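Local coordinates for DUF3218 domain-containing protein (Pseudomonas aeruginosa, PDB 2IGS) that is of unknown function but belongs to a family grouped with the lysozyme clan, consistent with a mainly helical lysozyme-like fold, at residues 141-149 with 183-194; 163-173 with 208-217. All coordinates share one frame; numbering follows the deposited sequence.

Contact 1 of 2, residues 141-149 with 183-194; sequences GISQESGLL and LRLDAPNFSDVF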
loop_
_atom_site.group_PDB
_atom_site.type_symbol
_atom_site.label_atom_id
_atom_site.label_comp_id
_atom_site.label_asym_id
_atom_site.label_seq_id
_atom_site.Cartn_x
_atom_site.Cartn_y
_atom_site.Cartn_z
ATOM N N GLY F 141 7.393 -2.689 29.416
ATOM C CA GLY F 141 7.382 -2.826 30.873
ATOM C C GLY F 141 7.925 -4.182 31.285
ATOM O O GLY F 141 8.429 -4.947 30.456
ATOM N N ILE F 142 7.835 -4.468 32.573
ATOM C CA ILE F 142 8.158 -5.770 33.101
ATOM C C ILE F 142 6.841 -6.282 33.739
ATOM O O ILE F 142 6.138 -5.537 34.412
ATOM C CB ILE F 142 9.382 -5.695 34.099
ATOM C CG1 ILE F 142 10.657 -5.204 33.384
ATOM C CG2 ILE F 142 9.635 -7.051 34.794
ATOM C CD1 ILE F 142 11.845 -4.793 34.338
ATOM N N SER F 143 6.473 -7.523 33.448
ATOM C CA SER F 143 5.287 -8.157 34.045
ATOM C C SER F 143 5.739 -9.501 34.585
ATOM O O SER F 143 6.897 -9.870 34.381
ATOM C CB SER F 143 4.196 -8.366 33.000
ATOM O OG SER F 143 4.502 -9.504 32.203
ATOM N N GLN F 144 4.843 -10.242 35.247
ATOM C CA GLN F 144 5.214 -11.560 35.745
ATOM C C GLN F 144 5.386 -12.588 34.658
ATOM O O GLN F 144 5.756 -13.705 34.945
ATOM C CB GLN F 144 4.298 -12.099 36.865
ATOM C CG GLN F 144 3.066 -11.290 37.220
ATOM C CD GLN F 144 2.554 -11.646 38.616
ATOM O OE1 GLN F 144 2.931 -12.678 39.192
ATOM N NE2 GLN F 144 1.696 -10.801 39.164
ATOM N N GLU F 145 5.133 -12.206 33.410
ATOM C CA GLU F 145 5.451 -13.062 32.272
ATOM C C GLU F 145 6.897 -12.898 31.833
ATOM O O GLU F 145 7.386 -13.716 31.064
ATOM C CB GLU F 145 4.530 -12.781 31.078
ATOM C CG GLU F 145 3.111 -13.343 31.196
ATOM C CD GLU F 145 3.057 -14.861 31.296
ATOM O OE1 GLU F 145 4.044 -15.539 30.950
ATOM O OE2 GLU F 145 2.011 -15.391 31.720
ATOM N N SER F 146 7.555 -11.827 32.286
ATOM C CA SER F 146 8.962 -11.575 31.972
ATOM C C SER F 146 9.914 -12.609 32.564
ATOM O O SER F 146 9.620 -13.235 33.593
ATOM C CB SER F 146 9.399 -10.186 32.468
ATOM O OG SER F 146 8.694 -9.163 31.790
ATOM N N GLY F 147 11.062 -12.771 31.909
ATOM C CA GLY F 147 12.124 -13.635 32.390
ATOM C C GLY F 147 13.458 -12.948 32.242
ATOM O O GLY F 147 13.555 -11.740 32.381
ATOM N N LEU F 148 14.483 -13.729 31.930
ATOM C CA LEU F 148 15.851 -13.252 31.857
ATOM C C LEU F 148 16.205 -12.654 30.503
ATOM O O LEU F 148 16.012 -13.279 29.452
ATOM C CB LEU F 148 16.798 -14.432 32.114
ATOM C CG LEU F 148 17.332 -14.774 33.507
ATOM C CD1 LEU F 148 16.821 -13.824 34.550
ATOM C CD2 LEU F 148 17.086 -16.238 33.866
ATOM N N LEU F 149 16.778 -11.459 30.546
ATOM C CA LEU F 149 17.400 -10.854 29.387
ATOM C C LEU F 149 18.907 -10.647 29.633
ATOM O O LEU F 149 19.320 -9.812 30.449
ATOM C CB LEU F 149 16.693 -9.541 29.015
ATOM C CG LEU F 149 17.195 -8.848 27.750
ATOM C CD1 LEU F 149 17.025 -9.760 26.494
ATOM C CD2 LEU F 149 16.460 -7.516 27.597
ATOM N N LEU F 183 12.306 -19.404 31.462
ATOM C CA LEU F 183 11.943 -19.291 32.883
ATOM C C LEU F 183 11.225 -17.969 33.219
ATOM O O LEU F 183 11.738 -16.883 32.913
ATOM C CB LEU F 183 13.165 -19.544 33.781
ATOM C CG LEU F 183 12.862 -19.813 35.261
ATOM C CD1 LEU F 183 12.370 -21.224 35.448
ATOM C CD2 LEU F 183 14.122 -19.575 36.102
ATOM N N ARG F 184 10.032 -18.071 33.815
ATOM C CA ARG F 184 9.243 -16.896 34.239
ATOM C C ARG F 184 9.760 -16.365 35.582
ATOM O O ARG F 184 10.268 -17.132 36.396
ATOM C CB ARG F 184 7.735 -17.226 34.304
ATOM C CG ARG F 184 7.073 -17.361 32.925
ATOM C CD ARG F 184 5.775 -18.193 32.889
ATOM N NE ARG F 184 5.651 -18.872 31.592
ATOM C CZ ARG F 184 4.513 -19.239 30.997
ATOM N NH1 ARG F 184 3.335 -18.998 31.553
ATOM N NH2 ARG F 184 4.560 -19.846 29.821
ATOM N N LEU F 185 9.635 -15.058 35.810
ATOM C CA LEU F 185 10.203 -14.424 37.015
ATOM C C LEU F 185 9.539 -14.819 38.351
ATOM O O LEU F 185 10.095 -14.566 39.430
ATOM C CB LEU F 185 10.353 -12.909 36.870
ATOM C CG LEU F 185 9.147 -12.000 36.688
ATOM C CD1 LEU F 185 8.146 -12.114 37.844
ATOM C CD2 LEU F 185 9.641 -10.588 36.569
ATOM N N ASP F 186 8.365 -15.439 38.285
ATOM C CA ASP F 186 7.712 -15.915 39.492
ATOM C C ASP F 186 7.976 -17.401 39.756
ATOM O O ASP F 186 7.426 -17.964 40.696
ATOM C CB ASP F 186 6.208 -15.568 39.506
ATOM C CG ASP F 186 5.429 -16.164 38.325
ATOM O OD1 ASP F 186 5.989 -16.950 37.527
ATOM O OD2 ASP F 186 4.221 -15.845 38.206
ATOM N N ALA F 187 8.837 -18.019 38.945
ATOM C CA ALA F 187 9.305 -19.383 39.196
ATOM C C ALA F 187 10.091 -19.503 40.511
ATOM O O ALA F 187 10.801 -18.568 40.895
ATOM C CB ALA F 187 10.144 -19.903 38.021
ATOM N N PRO F 188 9.970 -20.659 41.203
ATOM C CA PRO F 188 10.611 -20.785 42.521
ATOM C C PRO F 188 12.139 -20.793 42.434
ATOM O O PRO F 188 12.818 -20.396 43.383
ATOM C CB PRO F 188 10.070 -22.115 43.046
ATOM C CG PRO F 188 9.758 -22.897 41.814
ATOM C CD PRO F 188 9.238 -21.890 40.835
ATOM N N ASN F 189 12.679 -21.196 41.287
ATOM C CA ASN F 189 14.136 -21.142 41.091
ATOM C C ASN F 189 14.710 -19.898 40.356
ATOM O O ASN F 189 15.929 -19.818 40.089
ATOM C CB ASN F 189 14.654 -22.467 40.503
ATOM C CG ASN F 189 14.133 -22.752 39.099
ATOM O OD1 ASN F 189 14.889 -23.235 38.247
ATOM N ND2 ASN F 189 12.853 -22.483 38.852
ATOM N N PHE F 190 13.850 -18.915 40.068
ATOM C CA PHE F 190 14.268 -17.750 39.262
ATOM C C PHE F 190 15.389 -16.930 39.899
ATOM O O PHE F 190 16.355 -16.572 39.207
ATOM C CB PHE F 190 13.073 -16.847 38.889
ATOM C CG PHE F 190 13.427 -15.725 37.934
ATOM C CD1 PHE F 190 13.438 -15.942 36.558
ATOM C CD2 PHE F 190 13.736 -14.455 38.413
ATOM C CE1 PHE F 190 13.770 -14.902 35.658
ATOM C CE2 PHE F 190 14.083 -13.405 37.531
ATOM C CZ PHE F 190 14.095 -13.629 36.160
ATOM N N SER F 191 15.252 -16.618 41.189
ATOM C CA SER F 191 16.268 -15.835 41.889
ATOM C C SER F 191 17.610 -16.549 41.876
ATOM O O SER F 191 18.642 -15.934 41.566
ATOM C CB SER F 191 15.870 -15.579 43.341
ATOM O OG SER F 191 14.563 -15.040 43.388
ATOM N N ASP F 192 17.588 -17.836 42.232
ATOM C CA ASP F 192 18.780 -18.667 42.141
ATOM C C ASP F 192 19.383 -18.662 40.727
ATOM O O ASP F 192 20.588 -18.486 40.592
ATOM C CB ASP F 192 18.481 -20.094 42.602
ATOM C CG ASP F 192 18.446 -20.238 44.136
ATOM O OD1 ASP F 192 18.671 -19.249 44.883
ATOM O OD2 ASP F 192 18.185 -21.373 44.602
ATOM N N VAL F 193 18.551 -18.860 39.696
ATOM C CA VAL F 193 19.024 -18.950 38.294
ATOM C C VAL F 193 19.510 -17.596 37.781
ATOM O O VAL F 193 20.576 -17.506 37.180
ATOM C CB VAL F 193 17.954 -19.596 37.311
ATOM C CG1 VAL F 193 18.411 -19.532 35.841
ATOM C CG2 VAL F 193 17.701 -21.053 37.669
ATOM N N PHE F 194 18.742 -16.554 38.063
ATOM C CA PHE F 194 19.123 -15.177 37.771
ATOM C C PHE F 194 20.548 -14.907 38.279
ATOM O O PHE F 194 21.400 -14.369 37.557
ATOM C CB PHE F 194 18.118 -14.216 38.438
ATOM C CG PHE F 194 18.308 -12.761 38.079
ATOM C CD1 PHE F 194 19.486 -12.089 38.387
ATOM C CD2 PHE F 194 17.278 -12.048 37.482
ATOM C CE1 PHE F 194 19.644 -10.751 38.067
ATOM C CE2 PHE F 194 17.419 -10.701 37.178
ATOM C CZ PHE F 194 18.609 -10.054 37.472
HETATM O O HOH W 1 13.979 -16.546 31.394
#
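With chi1 of 64°, Leu-185 sets CG between its own backbone N and carbonyl carbon, which turns both methyls to the turn at Ser-143 to Ser-146. CD1 rests 3.6 Å from Gln-144 CA. CD2 meets Ile-142 CG2 at 4.0 Å, the two side chains crossing at about a right angle. Phe-190 holds CG anti to its backbone N (chi1 -174°), and this carries the ring to Gly-147 and Leu-148. Leu-185 CA sits over the centre of one face of that ring. The Leu-148 side chain runs past Phe-190 in the opposite direction and brings CD1 to the Phe-194 ring. Its other methyl, CD2, lies 4.1 Å from Val-193 CG1.

The loop that leads into strand 148-150 of a small antiparallel sheet packs on the loop that leads into helix 190-200. Each holds a type I turn, Ser-143 to Ser-146 and Arg-184 to Ala-187. Ser-143 OG accepts from Glu-145 N, an ST turn, while Ser-146 OG is held by Ser-143 N and also bonds Ser-135 O.

Leu-185 N donates to Ser-146 O at 2.9 Å, bent at the hydrogen, with an N-H...O angle of 137°. A water accepts from Leu-148 N and donates to Leu-183 O at 2.7 Å. At the exposed end, Glu-145 OE1 forms a salt bridge with Arg-157. In the conformer given, Arg-184 adds a looser, doubtful charge contact, with Glu-145 OE1 over one guanidinium face, 3.6 Å from Arg-184 NH1.

Contact 2 of 2, residues 163-173 with 208-217; sequences TWQAMTLPEDI and TLLLAYFAAI
Helix 203-216, the last of the chain, is covered here by the link between the short helices 161-165 and 171-177. Selenomethionine Met-167 and Leu-169 lie against the same helix surface. Met-167 CG meets Ala-216 CB at 3.6 Å and comes equally close to Ala-212 O. With CG beside the backbone N (chi1 -78°), its chain runs alongside Tyr-213, and CE stands 3.9 Å from Tyr-213 CD1. Leu-169 CD1 packs on Ala-212 CB at 3.6 Å, and its CD2 meets Leu-209 CD1.

Pro-170 CD, on the proline ring, meets the Thr-208 methyl CG2 at 3.9 Å. The Ile-173 side chain crosses Thr-208 at about a right angle, with CD1 3.7 Å from Thr-208 CB. Thr-208 OG1 bonds Thr-204 O, so its hydroxyl is satisfied within its own helix.

One water joins the two backbones. It accepts from Thr-168 N at 3.0 Å and donates to Ala-212 O at 2.6 Å. Thr-168 O touches Ala-212 CB and also accepts from Asn-105 of helix 87-113, which ties the link to a third element. An irregular link between short helices, laid on a helix face that carries Ala-212 and Ala-216, fits the mainly helical fold, probably lysozyme-like.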
loop_
_atom_site.group_PDB
_atom_site.type_symbol
_atom_site.label_atom_id
_atom_site.label_comp_id
_atom_site.label_asym_id
_atom_site.label_seq_id
_atom_site.Cartn_x
_atom_site.Cartn_y
_atom_site.Cartn_z
ATOM N N THR F 163 15.472 -24.274 19.539
ATOM C CA THR F 163 16.516 -23.378 19.014
ATOM C C THR F 163 17.686 -23.231 19.990
ATOM O O THR F 163 18.797 -22.906 19.576
ATOM C CB THR F 163 15.950 -22.013 18.519
ATOM O OG1 THR F 163 16.785 -20.929 18.944
ATOM C CG2 THR F 163 14.594 -21.811 19.051
ATOM N N TRP F 164 17.425 -23.511 21.266
ATOM C CA TRP F 164 18.469 -23.669 22.273
ATOM C C TRP F 164 19.362 -24.883 21.986
ATOM O O TRP F 164 20.591 -24.794 22.070
ATOM C CB TRP F 164 17.843 -23.780 23.659
ATOM C CG TRP F 164 18.762 -24.289 24.712
ATOM C CD1 TRP F 164 18.742 -25.525 25.273
ATOM C CD2 TRP F 164 19.834 -23.579 25.342
ATOM N NE1 TRP F 164 19.726 -25.632 26.216
ATOM C CE2 TRP F 164 20.412 -24.451 26.283
ATOM C CE3 TRP F 164 20.358 -22.289 25.208
ATOM C CZ2 TRP F 164 21.492 -24.085 27.082
ATOM C CZ3 TRP F 164 21.434 -21.923 26.015
ATOM C CH2 TRP F 164 21.989 -22.823 26.936
ATOM N N GLN F 165 18.727 -26.007 21.654
ATOM C CA GLN F 165 19.429 -27.244 21.302
ATOM C C GLN F 165 20.299 -27.038 20.057
ATOM O O GLN F 165 21.377 -27.635 19.937
ATOM C CB GLN F 165 18.430 -28.385 21.049
ATOM C CG GLN F 165 17.684 -28.909 22.281
ATOM C CD GLN F 165 16.653 -29.981 21.936
ATOM O OE1 GLN F 165 16.932 -30.906 21.171
ATOM N NE2 GLN F 165 15.457 -29.860 22.503
ATOM N N ALA F 166 19.820 -26.184 19.149
ATOM C CA ALA F 166 20.496 -25.897 17.874
ATOM C C ALA F 166 21.681 -24.912 17.987
ATOM O O ALA F 166 22.420 -24.711 17.012
ATOM C CB ALA F 166 19.493 -25.376 16.863
HETATM N N MSE F 167 21.843 -24.291 19.158
HETATM C CA MSE F 167 22.944 -23.362 19.385
HETATM C C MSE F 167 24.273 -24.097 19.556
HETATM O O MSE F 167 24.344 -25.098 20.252
HETATM C CB MSE F 167 22.659 -22.499 20.607
HETATM C CG MSE F 167 21.689 -21.378 20.310
HETATM SE SE MSE F 167 20.976 -20.479 21.877
HETATM C CE MSE F 167 19.280 -20.080 21.071
ATOM N N THR F 168 25.320 -23.595 18.913
ATOM C CA THR F 168 26.675 -24.132 19.098
ATOM C C THR F 168 27.382 -23.392 20.259
ATOM O O THR F 168 27.733 -22.203 20.151
ATOM C CB THR F 168 27.490 -24.031 17.794
ATOM O OG1 THR F 168 26.716 -24.567 16.722
ATOM C CG2 THR F 168 28.774 -24.816 17.902
ATOM N N LEU F 169 27.582 -24.115 21.359
ATOM C CA LEU F 169 27.984 -23.528 22.633
ATOM C C LEU F 169 28.779 -24.540 23.465
ATOM O O LEU F 169 28.362 -25.701 23.574
ATOM C CB LEU F 169 26.718 -23.105 23.375
ATOM C CG LEU F 169 26.662 -21.931 24.347
ATOM C CD1 LEU F 169 27.429 -20.715 23.876
ATOM C CD2 LEU F 169 25.199 -21.588 24.560
ATOM N N PRO F 170 29.934 -24.128 24.038
ATOM C CA PRO F 170 30.655 -25.050 24.930
ATOM C C PRO F 170 29.784 -25.498 26.099
ATOM O O PRO F 170 28.883 -24.752 26.531
ATOM C CB PRO F 170 31.840 -24.221 25.450
ATOM C CG PRO F 170 31.498 -22.805 25.155
ATOM C CD PRO F 170 30.635 -22.840 23.915
ATOM N N GLU F 171 30.061 -26.712 26.580
ATOM C CA GLU F 171 29.336 -27.379 27.666
ATOM C C GLU F 171 28.989 -26.468 28.846
ATOM O O GLU F 171 27.827 -26.389 29.258
ATOM C CB GLU F 171 30.142 -28.581 28.182
ATOM C CG GLU F 171 30.141 -29.797 27.261
ATOM C CD GLU F 171 31.099 -30.905 27.711
ATOM O OE1 GLU F 171 31.246 -31.125 28.935
ATOM O OE2 GLU F 171 31.700 -31.558 26.828
ATOM N N ASP F 172 30.003 -25.790 29.376
ATOM C CA ASP F 172 29.882 -25.034 30.644
ATOM C C ASP F 172 28.940 -23.823 30.571
ATOM O O ASP F 172 28.256 -23.509 31.542
ATOM C CB ASP F 172 31.257 -24.614 31.163
ATOM C CG ASP F 172 32.063 -25.787 31.705
ATOM O OD1 ASP F 172 33.305 -25.672 31.765
ATOM O OD2 ASP F 172 31.461 -26.821 32.082
ATOM N N ILE F 173 28.913 -23.163 29.415
ATOM C CA ILE F 173 27.959 -22.083 29.148
ATOM C C ILE F 173 26.549 -22.637 28.951
ATOM O O ILE F 173 25.571 -22.104 29.483
ATOM C CB ILE F 173 28.408 -21.198 27.944
ATOM C CG1 ILE F 173 29.875 -20.771 28.112
ATOM C CG2 ILE F 173 27.512 -19.962 27.823
ATOM C CD1 ILE F 173 30.379 -19.821 27.051
ATOM N N THR F 208 30.564 -15.205 23.838
ATOM C CA THR F 208 30.345 -16.560 23.287
ATOM C C THR F 208 28.838 -16.897 23.207
ATOM O O THR F 208 28.361 -17.383 22.181
ATOM C CB THR F 208 31.099 -17.651 24.098
ATOM O OG1 THR F 208 32.451 -17.240 24.312
ATOM C CG2 THR F 208 31.113 -18.998 23.389
ATOM N N LEU F 209 28.113 -16.631 24.294
ATOM C CA LEU F 209 26.684 -16.865 24.374
ATOM C C LEU F 209 25.968 -15.994 23.359
ATOM O O LEU F 209 25.076 -16.493 22.636
ATOM C CB LEU F 209 26.163 -16.556 25.797
ATOM C CG LEU F 209 24.653 -16.604 26.101
ATOM C CD1 LEU F 209 24.139 -18.053 26.005
ATOM C CD2 LEU F 209 24.303 -16.003 27.489
ATOM N N LEU F 210 26.368 -14.713 23.299
ATOM C CA LEU F 210 25.755 -13.726 22.408
ATOM C C LEU F 210 25.773 -14.180 20.946
ATOM O O LEU F 210 24.766 -14.104 20.252
ATOM C CB LEU F 210 26.452 -12.357 22.534
ATOM C CG LEU F 210 25.911 -11.218 21.656
ATOM C CD1 LEU F 210 24.564 -10.701 22.193
ATOM C CD2 LEU F 210 26.906 -10.070 21.548
ATOM N N LEU F 211 26.936 -14.627 20.500
ATOM C CA LEU F 211 27.122 -15.082 19.132
ATOM C C LEU F 211 26.402 -16.404 18.864
ATOM O O LEU F 211 25.870 -16.593 17.789
ATOM C CB LEU F 211 28.625 -15.223 18.837
ATOM C CG LEU F 211 29.421 -13.914 18.852
ATOM C CD1 LEU F 211 30.901 -14.163 18.621
ATOM C CD2 LEU F 211 28.848 -12.907 17.852
ATOM N N ALA F 212 26.379 -17.307 19.840
ATOM C CA ALA F 212 25.659 -18.573 19.673
ATOM C C ALA F 212 24.164 -18.374 19.412
ATOM O O ALA F 212 23.592 -18.962 18.491
ATOM C CB ALA F 212 25.863 -19.473 20.910
ATOM N N TYR F 213 23.549 -17.576 20.277
ATOM C CA TYR F 213 22.154 -17.165 20.202
ATOM C C TYR F 213 21.866 -16.482 18.872
ATOM O O TYR F 213 21.027 -16.941 18.101
ATOM C CB TYR F 213 21.886 -16.214 21.362
ATOM C CG TYR F 213 20.501 -15.605 21.397
ATOM C CD1 TYR F 213 19.426 -16.308 21.932
ATOM C CD2 TYR F 213 20.281 -14.292 20.964
ATOM C CE1 TYR F 213 18.147 -15.757 21.977
ATOM C CE2 TYR F 213 18.991 -13.719 21.012
ATOM C CZ TYR F 213 17.935 -14.460 21.517
ATOM O OH TYR F 213 16.661 -13.930 21.578
ATOM N N PHE F 214 22.588 -15.404 18.585
ATOM C CA PHE F 214 22.309 -14.612 17.388
ATOM C C PHE F 214 22.643 -15.302 16.081
ATOM O O PHE F 214 22.207 -14.870 15.023
ATOM C CB PHE F 214 22.957 -13.215 17.467
ATOM C CG PHE F 214 22.084 -12.200 18.145
ATOM C CD1 PHE F 214 20.938 -11.717 17.512
ATOM C CD2 PHE F 214 22.371 -11.769 19.424
ATOM C CE1 PHE F 214 20.112 -10.797 18.145
ATOM C CE2 PHE F 214 21.559 -10.852 20.062
ATOM C CZ PHE F 214 20.434 -10.353 19.418
ATOM N N ALA F 215 23.416 -16.376 16.159
ATOM C CA ALA F 215 23.641 -17.224 15.007
ATOM C C ALA F 215 22.439 -18.151 14.777
ATOM O O ALA F 215 22.134 -18.504 13.642
ATOM C CB ALA F 215 24.933 -18.048 15.183
ATOM N N ALA F 216 21.778 -18.558 15.857
ATOM C CA ALA F 216 20.754 -19.586 15.764
ATOM C C ALA F 216 19.353 -19.003 15.567
ATOM O O ALA F 216 18.476 -19.608 14.921
ATOM C CB ALA F 216 20.786 -20.458 17.001
ATOM N N ILE F 217 19.169 -17.807 16.103
ATOM C CA ILE F 217 17.854 -17.295 16.420
ATOM C C ILE F 217 17.081 -16.842 15.183
ATOM O O ILE F 217 15.843 -16.866 15.183
ATOM C CB ILE F 217 17.981 -16.207 17.523
ATOM C CG1 ILE F 217 17.115 -16.557 18.744
ATOM C CG2 ILE F 217 17.840 -14.785 16.969
ATOM C CD1 ILE F 217 15.630 -16.682 18.484
HETATM O O HOH W 2 24.853 -20.986 17.436
#

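How the contacts relate
Contact 2 is buried, and contact 1 is partly buried, with several exposed residues. The centre of contact 2 lies about 10 Å, and that of contact 1 about 21 Å, from the centre of the chain. Their centres are about 20 Å apart, and they do not touch. Their segments alternate along the chain, and helix 190-200 lies between helices 171-177 and 203-216 in sequence. Contact 1 packs the edge of the small sheet region on the start of helix 190-200, whereas contact 2 covers the last helix. The chemistry follows the place: contact 1 adds a direct backbone bond and surface charges to its apolar cluster, while contact 2 is mostly apolar. Each has one water bridging backbone N and O.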